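Local coordinates for protein putative hyaluronoglucosaminidase (Clostridium perfringens, PDB 6PWI) that probably acts as a hexosaminidase of glycoside hydrolase family 84, this chain carrying the catalytic barrel with flanking parts of a longer, probably cell-wall-anchored protein, at residues A[177-182]-A[208-213]; A[204-209]-A[435-440]; A[522-527]-A[559-564]; A[553-558]-A[586-591]. All coordinates share one frame; numbering follows the deposited sequence.

Interaction 1: residues A[177-182]-A[208-213]; sequences GQWRGF and MNSYIF
The carboxamide of N209 meets the backbone of Q178 and R180 much as an extra peptide group would, a chi1 of 63° turning the amide back over that backbone. Its ND2 donates to Q178 O at 3.0 Å, with that oxygen lying in the amide plane, while its OD1 receives the backbone N of R180 at 3.1 Å in an almost straight bond (N-H...O 177°). R180 N reaches OD1 from above the carbonyl plane and S210 OG donates to the same oxygen from the opposite face, so the amide's rotation is fixed by three bonds. The main-chain N of N209 donates separately to R180 O, 2.8 Å away. Parallel strand pairing takes over from there: F182 N donates to S210 O at 3.2 Å, and I212 N to F182 O at 2.9 Å. The F182 and Y211 rings lie nearly parallel but slid apart, centroids 5.1 Å from each other, and M208 SD makes a Met-aromatic contact at the edge of the F182 ring. In the second shell, the R180 guanidinium presents one face to N209 ND2 and is anchored by a salt bridge to D126 and a hydrogen bond to K207 O. The paired strands 179-184 and 210-213 are connected by helix 193-204, forming the opening beta-alpha-beta unit of the closed (beta/alpha)8, or TIM, barrel of the family 84 catalytic domain.

Interaction 2: residues A[204-209]-A[435-440]; sequences GDFKMN and ALFAIA
Where the outer helical layer of the TIM barrel closes on itself, F206 and M208, from the loop leading into the second strand, pack against F437 and A440 of helix 433-444, which follows the eighth strand. The two phenylalanines form a T-shaped pair: F437 turns its edge toward the face of F206, the ring centroids lie 4.8 Å apart and the planes meet at 65°. F437 can reach across because its CG stands opposite the backbone N (chi1 -165°), which carries the ring from the flank of the helix over to the loop. D205 CB lies over the other face of F206, and Y461 adds a further ring to the aromatic cluster. Deeper in, M208 runs its unbranched chain at the helix, its CG resting on A440 CB at 3.8 Å. Its terminal CE lies 3.4 Å from L436 O and touches I439 CG2, so the methyl ends against the helix backbone as well as its side chains. The small A440 also lets the loop come close, F206 CB lying 3.8 Å from A440 CB. A single water completes the junction, donating one proton to F206 O and the other to A440 O, each at 2.9 Å.

Interaction 3: residues A[522-527]-A[559-564]; sequences EYQEIL and STIAYI
T560 OG1 is gripped from two directions: a water that also bonds to Y523 OH donates to it at 2.7 Å, and one turn back in its own helix the hydroxyl is hydrogen-bonded to L556 O. The water lies 2.6 Å from Y523 OH, so the two hydroxyls are tied together across the helix pair without touching. T560 splits its branches between two tasks. Its OG1 stands beside the backbone N (chi1 -56°), which leaves CG2 opposite that N and aimed at the Y523 ring. There CG2 sits over the centre of the ring face, 3.4 Å from the centroid and only 12° off the normal, a well-centred CH-pi contact. Nearer the root of the tyrosine and on the same side of its ring, I561 lays CG1 against Y523 CB at 3.9 Å and extends CD1 crosswise to Q524 OE1 and to L527 CD2, the latter 4.1 Å away. These side chains span segments of helices 513-536 and 540-572 that run roughly antiparallel, with axes 10.0 Å apart, in the C-terminal helical bundle. F616 of helix 613-623 packs on both Y523 and T560. The chemistry implies a division of labour: methyl-on-ring and aliphatic packing fill the interface between the helices, while a shared water serves both hydroxyls and the L556 carbonyl holds that of T560 as well.

Interaction 4: residues A[553-558]-A[586-591]; sequences LRDLAE and EEEYTA
Two consecutive helices run antiparallel here as a helical hairpin, their short axes 7.8 Å apart at 165°, and the backbones come nearest at D555 and E588, whose CA atoms are 5.2 Å apart. The hairpin pairs helix 540-572 with helix 575-591 in the C-terminal bundle. Acidic groups dominate the meeting. E588 bends at its second torsion (chi2 -69°), which turns its carboxylate toward E558, leaving E588 OE2 3.5 Å from E558 OE1, with the two carboxylate planes inclined at 37°. D555 crosses E588 at about a right angle, and its OD1 lies 4.0 Å from E588 OE1. Three carboxylates so near one another would tend to raise the proton affinity of at least one of them, although partial exposure of both glutamates to solvent should soften the effect. A591 CB lies 3.5 Å from D555 OD2, an oxygen that also faces A591 O, a second acceptor, and is hydrogen-bonded to H595 NE2 beyond the helices, which ties the hairpin to the chain that follows it. The contact between the larger apolar side chains lies on the flank facing helix 613-623, where I617 touches L556 and I614 touches Y589. On that flank L556 CD2 meets the edge of the Y589 ring, close to its plane, 4.3 Å from Y589 CD1.

Along the chain, interactions 1 and 2 come first and 3 and 4 follow, the latter two with alternating segments. Interactions 1 and 2 lie in the catalytic barrel with centres about 8 Å apart. They share M208 and N209, and the bond from R180 NH2 to K207 O links them, so the loop before the second strand serves both the strand pairing and the closing helix. Interactions 3 and 4, centres about 9 Å apart, both use helix 540-572, which thereby faces a different helical neighbour in each. About 35 to 41 Å separates the centres of the two groups, which illustrates how one polypeptide combines a barrel core with a separately packed helical bundle.

Interaction 1: residues A[177-182]-A[208-213]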
# COMPACT_ATOMS: atom_id res chain seq x y z
N GLY A 177 -0.48 -0.06 -14.34
CA GLY A 177 -1.78 -0.47 -13.85
C GLY A 177 -2.79 0.67 -13.88
O GLY A 177 -2.45 1.82 -13.61
N GLN A 178 -4.05 0.33 -14.19
CA GLN A 178 -5.18 1.24 -14.14
C GLN A 178 -5.47 1.62 -12.68
O GLN A 178 -5.66 2.80 -12.38
CB GLN A 178 -6.36 0.62 -14.89
CG GLN A 178 -7.63 1.46 -14.90
CD GLN A 178 -8.86 0.72 -15.36
OE1 GLN A 178 -8.87 -0.50 -15.53
NE2 GLN A 178 -9.95 1.45 -15.56
N TRP A 179 -5.50 0.63 -11.77
CA TRP A 179 -5.83 0.87 -10.37
C TRP A 179 -4.66 0.50 -9.46
O TRP A 179 -4.05 -0.55 -9.62
CB TRP A 179 -7.11 0.14 -9.95
CG TRP A 179 -8.26 0.39 -10.87
CD1 TRP A 179 -8.89 -0.55 -11.64
CD2 TRP A 179 -8.90 1.65 -11.17
NE1 TRP A 179 -9.88 0.04 -12.38
CE2 TRP A 179 -9.91 1.39 -12.12
CE3 TRP A 179 -8.73 2.97 -10.74
CZ2 TRP A 179 -10.74 2.40 -12.63
CZ3 TRP A 179 -9.55 3.97 -11.24
CH2 TRP A 179 -10.54 3.68 -12.18
N ARG A 180 -4.38 1.39 -8.50
CA ARG A 180 -3.34 1.21 -7.50
C ARG A 180 -3.86 1.71 -6.15
O ARG A 180 -4.22 2.88 -6.02
CB ARG A 180 -2.09 1.99 -7.88
CG ARG A 180 -1.61 1.78 -9.31
CD ARG A 180 -0.61 2.82 -9.77
NE ARG A 180 -1.09 4.21 -9.73
CZ ARG A 180 -1.88 4.78 -10.64
NH1 ARG A 180 -2.31 4.08 -11.68
NH2 ARG A 180 -2.24 6.04 -10.50
N GLY A 181 -3.92 0.82 -5.16
CA GLY A 181 -4.29 1.27 -3.83
C GLY A 181 -4.48 0.12 -2.84
O GLY A 181 -3.82 -0.91 -2.92
N PHE A 182 -5.41 0.34 -1.91
CA PHE A 182 -5.60 -0.53 -0.77
C PHE A 182 -7.09 -0.62 -0.46
O PHE A 182 -7.83 0.33 -0.72
CB PHE A 182 -4.80 -0.01 0.43
CG PHE A 182 -5.06 1.43 0.80
CD1 PHE A 182 -5.92 1.75 1.84
CD2 PHE A 182 -4.43 2.47 0.13
CE1 PHE A 182 -6.15 3.08 2.20
CE2 PHE A 182 -4.67 3.80 0.47
CZ PHE A 182 -5.53 4.10 1.51
N MET A 208 -1.05 6.55 -5.71
CA MET A 208 -2.18 5.63 -5.57
C MET A 208 -3.47 6.38 -5.90
O MET A 208 -3.55 7.59 -5.71
CB MET A 208 -2.25 5.06 -4.15
CG MET A 208 -1.22 3.97 -3.92
SD MET A 208 -1.40 3.15 -2.32
CE MET A 208 -1.10 1.44 -2.78
N ASN A 209 -4.48 5.65 -6.39
CA ASN A 209 -5.70 6.30 -6.84
C ASN A 209 -6.95 5.69 -6.20
O ASN A 209 -8.06 6.09 -6.53
CB ASN A 209 -5.77 6.39 -8.37
CG ASN A 209 -5.81 5.06 -9.12
OD1 ASN A 209 -6.01 4.00 -8.52
ND2 ASN A 209 -5.65 5.11 -10.43
N SER A 210 -6.77 4.73 -5.28
CA SER A 210 -7.89 3.92 -4.82
C SER A 210 -7.79 3.60 -3.33
O SER A 210 -6.81 3.02 -2.89
CB SER A 210 -7.97 2.63 -5.60
OG SER A 210 -8.29 2.89 -6.96
N TYR A 211 -8.84 3.97 -2.59
CA TYR A 211 -9.08 3.39 -1.28
C TYR A 211 -10.46 2.74 -1.31
O TYR A 211 -11.46 3.45 -1.35
CB TYR A 211 -8.96 4.43 -0.16
CG TYR A 211 -9.58 4.02 1.16
CD1 TYR A 211 -9.48 2.72 1.63
CD2 TYR A 211 -10.25 4.94 1.95
CE1 TYR A 211 -10.05 2.34 2.84
CE2 TYR A 211 -10.82 4.58 3.16
CZ TYR A 211 -10.71 3.28 3.61
OH TYR A 211 -11.26 2.92 4.81
N ILE A 212 -10.50 1.41 -1.33
CA ILE A 212 -11.78 0.73 -1.35
C ILE A 212 -12.24 0.51 0.08
O ILE A 212 -11.59 -0.20 0.85
CB ILE A 212 -11.74 -0.58 -2.17
CG1 ILE A 212 -11.35 -0.30 -3.62
CG2 ILE A 212 -13.07 -1.30 -2.08
CD1 ILE A 212 -10.50 -1.38 -4.23
N PHE A 213 -13.35 1.17 0.42
CA PHE A 213 -13.96 1.14 1.74
C PHE A 213 -14.93 -0.04 1.82
O PHE A 213 -16.05 0.06 1.33
CB PHE A 213 -14.66 2.48 1.96
CG PHE A 213 -15.33 2.68 3.29
CD1 PHE A 213 -14.61 3.12 4.39
CD2 PHE A 213 -16.69 2.48 3.43
CE1 PHE A 213 -15.23 3.32 5.61
CE2 PHE A 213 -17.32 2.69 4.65
CZ PHE A 213 -16.59 3.12 5.74

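Interaction 2: residues A[204-209]-A[435-440]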
# COMPACT_ATOMS: atom_id res chain seq x y z
N GLY A 204 -1.34 8.85 -1.64
CA GLY A 204 -1.39 9.97 -2.56
C GLY A 204 -0.00 10.51 -2.88
O GLY A 204 0.22 11.05 -3.97
N ASP A 205 0.92 10.34 -1.93
CA ASP A 205 2.32 10.71 -2.12
C ASP A 205 3.02 9.73 -3.07
O ASP A 205 4.11 10.04 -3.55
CB ASP A 205 3.07 10.83 -0.79
CG ASP A 205 2.80 12.12 -0.02
OD1 ASP A 205 2.26 13.08 -0.63
OD2 ASP A 205 3.14 12.17 1.19
N PHE A 206 2.40 8.58 -3.35
CA PHE A 206 3.02 7.59 -4.23
C PHE A 206 2.10 7.22 -5.40
O PHE A 206 2.25 6.16 -6.00
CB PHE A 206 3.62 6.44 -3.41
CG PHE A 206 4.55 6.93 -2.32
CD1 PHE A 206 5.80 7.45 -2.63
CD2 PHE A 206 4.14 6.94 -0.99
CE1 PHE A 206 6.63 7.94 -1.64
CE2 PHE A 206 4.97 7.44 0.00
CZ PHE A 206 6.21 7.93 -0.32
N LYS A 207 1.18 8.13 -5.72
CA LYS A 207 0.40 8.08 -6.95
C LYS A 207 -0.66 6.98 -6.92
O LYS A 207 -1.11 6.52 -7.97
CB LYS A 207 1.31 7.95 -8.18
CG LYS A 207 2.38 9.02 -8.32
CD LYS A 207 3.05 8.98 -9.68
CE LYS A 207 4.00 10.13 -9.93
NZ LYS A 207 5.23 10.00 -9.12
N MET A 208 -1.05 6.55 -5.71
CA MET A 208 -2.18 5.63 -5.57
C MET A 208 -3.47 6.38 -5.90
O MET A 208 -3.55 7.59 -5.71
CB MET A 208 -2.25 5.06 -4.15
CG MET A 208 -1.22 3.97 -3.92
SD MET A 208 -1.40 3.15 -2.32
CE MET A 208 -1.10 1.44 -2.78
N ASN A 209 -4.48 5.65 -6.39
CA ASN A 209 -5.70 6.30 -6.84
C ASN A 209 -6.95 5.69 -6.20
O ASN A 209 -8.06 6.09 -6.53
CB ASN A 209 -5.77 6.39 -8.37
CG ASN A 209 -5.81 5.06 -9.12
OD1 ASN A 209 -6.01 4.00 -8.52
ND2 ASN A 209 -5.65 5.11 -10.43
N ALA A 435 3.62 -1.99 3.04
CA ALA A 435 3.02 -2.66 1.90
C ALA A 435 2.41 -1.64 0.93
O ALA A 435 2.48 -1.83 -0.28
CB ALA A 435 2.00 -3.66 2.37
N LEU A 436 1.83 -0.56 1.46
CA LEU A 436 1.24 0.45 0.59
C LEU A 436 2.32 0.97 -0.35
O LEU A 436 2.09 1.07 -1.56
CB LEU A 436 0.62 1.58 1.42
CG LEU A 436 -0.91 1.55 1.52
CD1 LEU A 436 -1.39 0.38 2.36
CD2 LEU A 436 -1.43 2.86 2.10
N PHE A 437 3.51 1.25 0.20
CA PHE A 437 4.64 1.69 -0.60
C PHE A 437 4.95 0.67 -1.69
O PHE A 437 5.15 1.05 -2.84
CB PHE A 437 5.86 1.94 0.28
CG PHE A 437 6.96 2.73 -0.38
CD1 PHE A 437 7.02 4.11 -0.24
CD2 PHE A 437 7.94 2.10 -1.14
CE1 PHE A 437 8.05 4.84 -0.83
CE2 PHE A 437 8.95 2.83 -1.74
CZ PHE A 437 9.02 4.20 -1.58
N ALA A 438 4.96 -0.62 -1.32
CA ALA A 438 5.32 -1.68 -2.25
C ALA A 438 4.33 -1.73 -3.41
O ALA A 438 4.74 -1.66 -4.57
CB ALA A 438 5.41 -3.00 -1.54
N ILE A 439 3.04 -1.82 -3.09
CA ILE A 439 1.97 -1.92 -4.07
C ILE A 439 1.93 -0.67 -4.96
O ILE A 439 1.68 -0.78 -6.16
CB ILE A 439 0.61 -2.19 -3.39
CG1 ILE A 439 0.63 -3.51 -2.60
CG2 ILE A 439 -0.54 -2.13 -4.37
CD1 ILE A 439 1.26 -4.66 -3.34
N ALA A 440 2.21 0.50 -4.38
CA ALA A 440 2.22 1.74 -5.13
C ALA A 440 3.31 1.70 -6.19
O ALA A 440 3.05 1.99 -7.36
CB ALA A 440 2.42 2.91 -4.19
O HOH W 1 1.02 4.08 -7.52

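Interaction 3: residues A[522-527]-A[559-564]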
# COMPACT_ATOMS: atom_id res chain seq x y z
N GLU A 522 25.12 -7.73 16.04
CA GLU A 522 23.84 -7.80 15.35
C GLU A 522 22.70 -7.63 16.35
O GLU A 522 21.76 -6.87 16.10
CB GLU A 522 23.74 -9.10 14.54
CG GLU A 522 24.68 -9.14 13.36
CD GLU A 522 24.59 -7.94 12.43
OE1 GLU A 522 23.50 -7.69 11.89
OE2 GLU A 522 25.62 -7.24 12.28
N TYR A 523 22.79 -8.33 17.49
CA TYR A 523 21.71 -8.31 18.46
C TYR A 523 21.67 -6.99 19.22
O TYR A 523 20.60 -6.53 19.61
CB TYR A 523 21.69 -9.58 19.30
CG TYR A 523 20.98 -10.72 18.62
CD1 TYR A 523 19.62 -10.92 18.81
CD2 TYR A 523 21.65 -11.57 17.74
CE1 TYR A 523 18.95 -11.95 18.18
CE2 TYR A 523 20.99 -12.60 17.10
CZ TYR A 523 19.64 -12.80 17.32
OH TYR A 523 18.97 -13.81 16.70
N GLN A 524 22.84 -6.35 19.41
CA GLN A 524 22.88 -5.07 20.11
C GLN A 524 22.18 -4.00 19.27
O GLN A 524 21.53 -3.11 19.82
CB GLN A 524 24.32 -4.69 20.49
CG GLN A 524 24.42 -3.54 21.49
CD GLN A 524 23.79 -3.84 22.83
OE1 GLN A 524 23.91 -4.93 23.39
NE2 GLN A 524 23.10 -2.85 23.37
N GLU A 525 22.31 -4.12 17.94
CA GLU A 525 21.66 -3.21 17.01
C GLU A 525 20.14 -3.35 17.10
O GLU A 525 19.42 -2.35 17.09
CB GLU A 525 22.19 -3.44 15.60
CG GLU A 525 21.45 -2.65 14.54
CD GLU A 525 22.13 -2.62 13.18
OE1 GLU A 525 21.64 -3.31 12.26
OE2 GLU A 525 23.14 -1.90 13.05
N ILE A 526 19.65 -4.59 17.17
CA ILE A 526 18.22 -4.84 17.33
C ILE A 526 17.76 -4.19 18.63
O ILE A 526 16.79 -3.44 18.64
CB ILE A 526 17.89 -6.34 17.28
CG1 ILE A 526 18.18 -6.94 15.90
CG2 ILE A 526 16.45 -6.59 17.71
CD1 ILE A 526 18.14 -8.45 15.87
N LEU A 527 18.49 -4.47 19.72
CA LEU A 527 18.11 -4.01 21.05
C LEU A 527 18.07 -2.48 21.09
O LEU A 527 17.13 -1.89 21.62
CB LEU A 527 19.09 -4.58 22.08
CG LEU A 527 18.87 -4.10 23.51
CD1 LEU A 527 17.50 -4.51 24.04
CD2 LEU A 527 19.97 -4.61 24.43
N SER A 559 17.23 -11.83 25.48
CA SER A 559 17.31 -13.27 25.69
C SER A 559 18.46 -13.87 24.88
O SER A 559 19.22 -14.69 25.39
CB SER A 559 16.00 -13.92 25.34
OG SER A 559 16.09 -15.33 25.46
N THR A 560 18.59 -13.45 23.62
CA THR A 560 19.62 -13.99 22.76
C THR A 560 20.99 -13.60 23.30
O THR A 560 21.90 -14.42 23.34
CB THR A 560 19.38 -13.59 21.30
OG1 THR A 560 18.07 -14.04 20.96
CG2 THR A 560 20.40 -14.18 20.35
N ILE A 561 21.12 -12.34 23.74
CA ILE A 561 22.37 -11.82 24.26
C ILE A 561 22.77 -12.58 25.52
O ILE A 561 23.94 -12.93 25.69
CB ILE A 561 22.30 -10.29 24.46
CG1 ILE A 561 22.18 -9.56 23.12
CG2 ILE A 561 23.48 -9.78 25.27
CD1 ILE A 561 21.87 -8.08 23.24
N ALA A 562 21.79 -12.86 26.39
CA ALA A 562 22.07 -13.60 27.61
C ALA A 562 22.58 -15.00 27.27
O ALA A 562 23.57 -15.45 27.85
CB ALA A 562 20.85 -13.63 28.50
N TYR A 563 21.92 -15.66 26.31
CA TYR A 563 22.29 -17.03 25.96
C TYR A 563 23.68 -17.06 25.33
O TYR A 563 24.53 -17.84 25.76
CB TYR A 563 21.23 -17.69 25.08
CG TYR A 563 20.09 -18.30 25.85
CD1 TYR A 563 20.31 -19.25 26.84
CD2 TYR A 563 18.78 -17.95 25.58
CE1 TYR A 563 19.26 -19.82 27.55
CE2 TYR A 563 17.72 -18.51 26.27
CZ TYR A 563 17.96 -19.45 27.26
OH TYR A 563 16.91 -19.99 27.94
N ILE A 564 23.92 -16.19 24.34
CA ILE A 564 25.25 -16.04 23.77
C ILE A 564 26.26 -15.78 24.89
O ILE A 564 27.36 -16.32 24.87
CB ILE A 564 25.30 -14.95 22.69
CG1 ILE A 564 24.41 -15.32 21.50
CG2 ILE A 564 26.74 -14.71 22.25
CD1 ILE A 564 24.02 -14.13 20.63
O HOH W 2 17.25 -14.74 18.47

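Interaction 4: residues A[553-558]-A[586-591]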
# COMPACT_ATOMS: atom_id res chain seq x y z
N LEU A 553 10.14 -7.96 20.86
CA LEU A 553 11.43 -8.04 20.19
C LEU A 553 12.57 -7.61 21.12
O LEU A 553 13.66 -8.17 21.05
CB LEU A 553 11.41 -7.19 18.92
CG LEU A 553 12.71 -7.20 18.11
CD1 LEU A 553 12.98 -8.59 17.55
CD2 LEU A 553 12.67 -6.17 17.00
N ARG A 554 12.31 -6.62 21.99
CA ARG A 554 13.32 -6.18 22.93
C ARG A 554 13.73 -7.36 23.81
O ARG A 554 14.92 -7.63 23.98
CB ARG A 554 12.82 -5.00 23.78
CG ARG A 554 13.81 -4.53 24.83
CD ARG A 554 13.33 -3.39 25.71
NE ARG A 554 12.75 -2.31 24.91
CZ ARG A 554 11.45 -2.07 24.78
NH1 ARG A 554 11.03 -1.08 24.02
NH2 ARG A 554 10.57 -2.84 25.40
N ASP A 555 12.74 -8.09 24.32
CA ASP A 555 12.96 -9.25 25.16
C ASP A 555 13.71 -10.34 24.40
O ASP A 555 14.61 -10.96 24.97
CB ASP A 555 11.65 -9.72 25.80
CG ASP A 555 10.98 -8.65 26.66
OD1 ASP A 555 11.69 -7.72 27.11
OD2 ASP A 555 9.76 -8.76 26.89
N LEU A 556 13.36 -10.57 23.12
CA LEU A 556 14.06 -11.56 22.31
C LEU A 556 15.54 -11.18 22.20
O LEU A 556 16.39 -12.05 22.31
CB LEU A 556 13.46 -11.67 20.90
CG LEU A 556 12.08 -12.32 20.74
CD1 LEU A 556 11.78 -12.48 19.26
CD2 LEU A 556 11.98 -13.66 21.44
N ALA A 557 15.82 -9.90 21.97
CA ALA A 557 17.20 -9.44 21.84
C ALA A 557 17.96 -9.65 23.15
O ALA A 557 19.10 -10.10 23.14
CB ALA A 557 17.25 -8.00 21.41
N GLU A 558 17.31 -9.34 24.29
CA GLU A 558 17.94 -9.50 25.59
C GLU A 558 18.18 -10.98 25.87
O GLU A 558 19.22 -11.33 26.43
CB GLU A 558 17.12 -8.80 26.67
CG GLU A 558 17.54 -7.35 26.86
CD GLU A 558 16.54 -6.43 27.56
OE1 GLU A 558 15.41 -6.88 27.86
OE2 GLU A 558 16.91 -5.25 27.80
N GLU A 586 16.39 -17.45 30.02
CA GLU A 586 15.09 -18.08 30.19
C GLU A 586 14.03 -17.05 30.56
O GLU A 586 12.88 -17.16 30.12
CB GLU A 586 15.13 -19.12 31.31
CG GLU A 586 15.75 -20.45 30.93
CD GLU A 586 15.94 -21.31 32.17
OE1 GLU A 586 16.82 -20.98 32.99
OE2 GLU A 586 15.19 -22.29 32.33
N GLU A 587 14.40 -16.08 31.41
CA GLU A 587 13.46 -15.10 31.94
C GLU A 587 13.05 -14.13 30.84
O GLU A 587 11.89 -13.74 30.77
CB GLU A 587 14.04 -14.35 33.14
CG GLU A 587 14.17 -15.20 34.40
CD GLU A 587 15.03 -14.62 35.53
OE1 GLU A 587 15.72 -13.59 35.30
OE2 GLU A 587 15.00 -15.21 36.63
N GLU A 588 14.01 -13.78 29.97
CA GLU A 588 13.75 -12.85 28.88
C GLU A 588 12.85 -13.50 27.83
O GLU A 588 11.95 -12.85 27.31
CB GLU A 588 15.05 -12.31 28.29
CG GLU A 588 15.87 -11.50 29.28
CD GLU A 588 15.31 -10.15 29.70
OE1 GLU A 588 14.11 -9.87 29.44
OE2 GLU A 588 16.08 -9.36 30.29
N TYR A 589 13.08 -14.78 27.53
CA TYR A 589 12.22 -15.46 26.58
C TYR A 589 10.79 -15.45 27.10
O TYR A 589 9.86 -15.16 26.34
CB TYR A 589 12.70 -16.86 26.20
CG TYR A 589 11.77 -17.55 25.23
CD1 TYR A 589 11.59 -17.07 23.95
CD2 TYR A 589 11.01 -18.66 25.61
CE1 TYR A 589 10.72 -17.67 23.05
CE2 TYR A 589 10.13 -19.27 24.73
CZ TYR A 589 9.99 -18.77 23.44
OH TYR A 589 9.14 -19.36 22.54
N THR A 590 10.61 -15.77 28.39
CA THR A 590 9.27 -15.78 28.97
C THR A 590 8.65 -14.38 28.85
O THR A 590 7.50 -14.26 28.44
CB THR A 590 9.24 -16.37 30.39
OG1 THR A 590 9.35 -17.77 30.18
CG2 THR A 590 7.94 -16.10 31.12
N ALA A 591 9.44 -13.36 29.19
CA ALA A 591 9.05 -11.96 29.10
C ALA A 591 8.55 -11.61 27.70
O ALA A 591 7.56 -10.90 27.54
CB ALA A 591 10.21 -11.08 29.51